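Local coordinates for xanthomonas outer protein D (Xanthomonas euvesicatoria, PDB 2OIX), which is a type III secreted effector and cysteine protease that removes SUMO from its conjugates, represented by its catalytic fragment in an inactive mutant form, at residues A[145-148]-A[149-152]. The protein carries 1 engineered substitution. Residues are numbered along the deposited sequence; the frame is centred on the assembly and turned at random.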
ATOM      1  N   GLU A 145      -4.378  -1.848   7.043  1.00 20.91           N
ATOM      2  CA  GLU A 145      -4.784  -2.552   8.275  1.00 23.25           C
ATOM      3  C   GLU A 145      -6.076  -3.385   8.072  1.00 22.87           C
ATOM      4  O   GLU A 145      -6.126  -4.569   8.409  1.00 22.20           O
ATOM      5  CB  GLU A 145      -5.011  -1.525   9.375  1.00 23.87           C
ATOM      6  CG  GLU A 145      -5.565  -2.095  10.681  1.00 26.54           C
ATOM      7  CD  GLU A 145      -4.487  -2.363  11.710  1.00 35.44           C
ATOM      8  OE1 GLU A 145      -3.324  -1.962  11.441  1.00 37.47           O
ATOM      9  OE2 GLU A 145      -4.804  -2.943  12.790  1.00 34.30           O
ATOM     10  N   VAL A 146      -7.098  -2.730   7.523  1.00 22.44           N
ATOM     11  CA  VAL A 146      -8.368  -3.337   7.129  1.00 21.40           C
ATOM     12  C   VAL A 146      -8.152  -4.464   6.144  1.00 22.39           C
ATOM     13  O   VAL A 146      -8.659  -5.556   6.351  1.00 22.63           O
ATOM     14  CB  VAL A 146      -9.291  -2.278   6.499  1.00 21.22           C
ATOM     15  CG1 VAL A 146     -10.547  -2.902   5.946  1.00 22.73           C
ATOM     16  CG2 VAL A 146      -9.708  -1.229   7.589  1.00 15.33           C
ATOM     17  N   LEU A 147      -7.419  -4.183   5.070  1.00 21.78           N
ATOM     18  CA  LEU A 147      -7.203  -5.205   4.046  1.00 21.89           C
ATOM     19  C   LEU A 147      -6.328  -6.395   4.560  1.00 22.09           C
ATOM     20  O   LEU A 147      -6.636  -7.571   4.263  1.00 22.51           O
ATOM     21  CB  LEU A 147      -6.619  -4.558   2.793  1.00 22.58           C
ATOM     22  CG  LEU A 147      -7.482  -3.619   1.930  1.00 19.38           C
ATOM     23  CD1 LEU A 147      -6.599  -3.249   0.627  1.00 19.93           C
ATOM     24  CD2 LEU A 147      -8.759  -4.341   1.452  1.00 23.51           C
ATOM     25  N   ALA A 148      -5.275  -6.095   5.325  1.00 21.93           N
ATOM     26  CA  ALA A 148      -4.482  -7.135   6.019  1.00 22.10           C
ATOM     27  C   ALA A 148      -5.350  -8.070   6.853  1.00 21.96           C
ATOM     28  O   ALA A 148      -5.208  -9.288   6.771  1.00 22.12           O
ATOM     29  CB  ALA A 148      -3.355  -6.520   6.878  1.00 21.38           C
ATOM     30  N   HIS A 149      -6.247  -7.515   7.664  1.00 20.91           N
ATOM     31  CA  HIS A 149      -7.133  -8.384   8.440  1.00 22.78           C
ATOM     32  C   HIS A 149      -8.084  -9.248   7.576  1.00 22.70           C
ATOM     33  O   HIS A 149      -8.402 -10.400   7.936  1.00 22.48           O
ATOM     34  CB  HIS A 149      -7.861  -7.580   9.518  1.00 22.55           C
ATOM     35  CG  HIS A 149      -6.996  -7.274  10.709  1.00 25.77           C
ATOM     36  ND1 HIS A 149      -6.079  -6.247  10.717  1.00 27.99           N
ATOM     37  CD2 HIS A 149      -6.904  -7.870  11.926  1.00 27.54           C
ATOM     38  CE1 HIS A 149      -5.450  -6.228  11.882  1.00 28.56           C
ATOM     39  NE2 HIS A 149      -5.938  -7.196  12.637  1.00 27.76           N
ATOM     40  N   ARG A 150      -8.508  -8.715   6.431  1.00 22.59           N
ATOM     41  CA  ARG A 150      -9.332  -9.503   5.511  1.00 22.23           C
ATOM     42  C   ARG A 150      -8.539 -10.664   4.898  1.00 22.12           C
ATOM     43  O   ARG A 150      -9.097 -11.727   4.647  1.00 22.52           O
ATOM     44  CB  ARG A 150      -9.933  -8.600   4.426  1.00 21.97           C
ATOM     45  CG  ARG A 150     -10.894  -7.569   5.038  1.00 22.13           C
ATOM     46  CD  ARG A 150     -11.633  -6.771   3.958  1.00 21.92           C
ATOM     47  NE  ARG A 150     -12.474  -5.729   4.565  1.00 20.87           N
ATOM     48  CZ  ARG A 150     -13.052  -4.733   3.899  1.00 23.92           C
ATOM     49  NH1 ARG A 150     -12.917  -4.643   2.623  1.00 21.23           N
ATOM     50  NH2 ARG A 150     -13.793  -3.794   4.524  1.00 20.32           N
ATOM     51  N   VAL A 151      -7.246 -10.478   4.673  1.00 22.71           N
ATOM     52  CA  VAL A 151      -6.428 -11.590   4.147  1.00 22.05           C
ATOM     53  C   VAL A 151      -6.369 -12.658   5.262  1.00 23.42           C
ATOM     54  O   VAL A 151      -6.603 -13.833   5.017  1.00 24.24           O
ATOM     55  CB  VAL A 151      -5.040 -11.144   3.696  1.00 21.68           C
ATOM     56  CG1 VAL A 151      -4.184 -12.362   3.344  1.00 22.58           C
ATOM     57  CG2 VAL A 151      -5.147 -10.125   2.464  1.00 19.26           C
ATOM     58  N   LEU A 152      -6.121 -12.229   6.499  1.00 23.76           N
ATOM     59  CA  LEU A 152      -5.995 -13.151   7.623  1.00 24.59           C
ATOM     60  C   LEU A 152      -7.256 -13.960   7.839  1.00 24.92           C
ATOM     61  O   LEU A 152      -7.191 -15.159   8.141  1.00 23.67           O
ATOM     62  CB  LEU A 152      -5.708 -12.369   8.904  1.00 24.58           C
ATOM     63  CG  LEU A 152      -4.261 -12.189   9.387  1.00 26.52           C
ATOM     64  CD1 LEU A 152      -3.196 -12.048   8.287  1.00 25.77           C
ATOM     65  CD2 LEU A 152      -4.191 -11.029  10.368  1.00 26.93           C
TER
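E145 and H149 open four successive i to i+4 backbone hydrogen bonds that run through 145-152, two consecutive turns of helix 136-153. H149 N donates to E145 O at 3.0 Å. R150 N, V151 N and L152 N donate in the same i to i+4 pattern to V146 O, L147 O and A148 O. V151 N also makes a weak bond back to A148 O.

The side chain of H149 adds a second bond to the first of these carbonyls. Its ND1 donates to E145 O at 2.9 Å, with an N-H...O angle of 163°. The oxygen lies at the ring edge, almost in the ring plane. The backbone N and ND1 of H149 grip one oxygen from opposite faces of its carbonyl plane. CG of H149 sits beside its own backbone N (chi1 -78°), which turns the ring back toward this carbonyl. The bond probably helps to hold the ring in this rotation. The E145 side chain runs alongside, bent at chi2, and brings OE2 to 3.5 Å from CE1 of H149. Its carboxylate is turned 33° from the ring. OE1 is held by a hydrogen bond with Y13 and a salt bridge to R20, both on helix 7-20.

V146 and R150 lie side by side one turn apart. CG1 of V146 rests over one guanidinium face, offset toward its rim, 3.7 Å from NH2 of R150. The arginine is extended from CG to NE, and its NH1 bonds the backbone oxygens of G161 and D163.

E145 ties one side of the helix to helix 7-20, and R150 ties another to the loop holding G161 and D163. This part of helix 136-153 packs its L147, A148 and V151 side onto strands 30-32 and 64-71, in the sheet of the Ulp1-type (C48) cysteine protease domain.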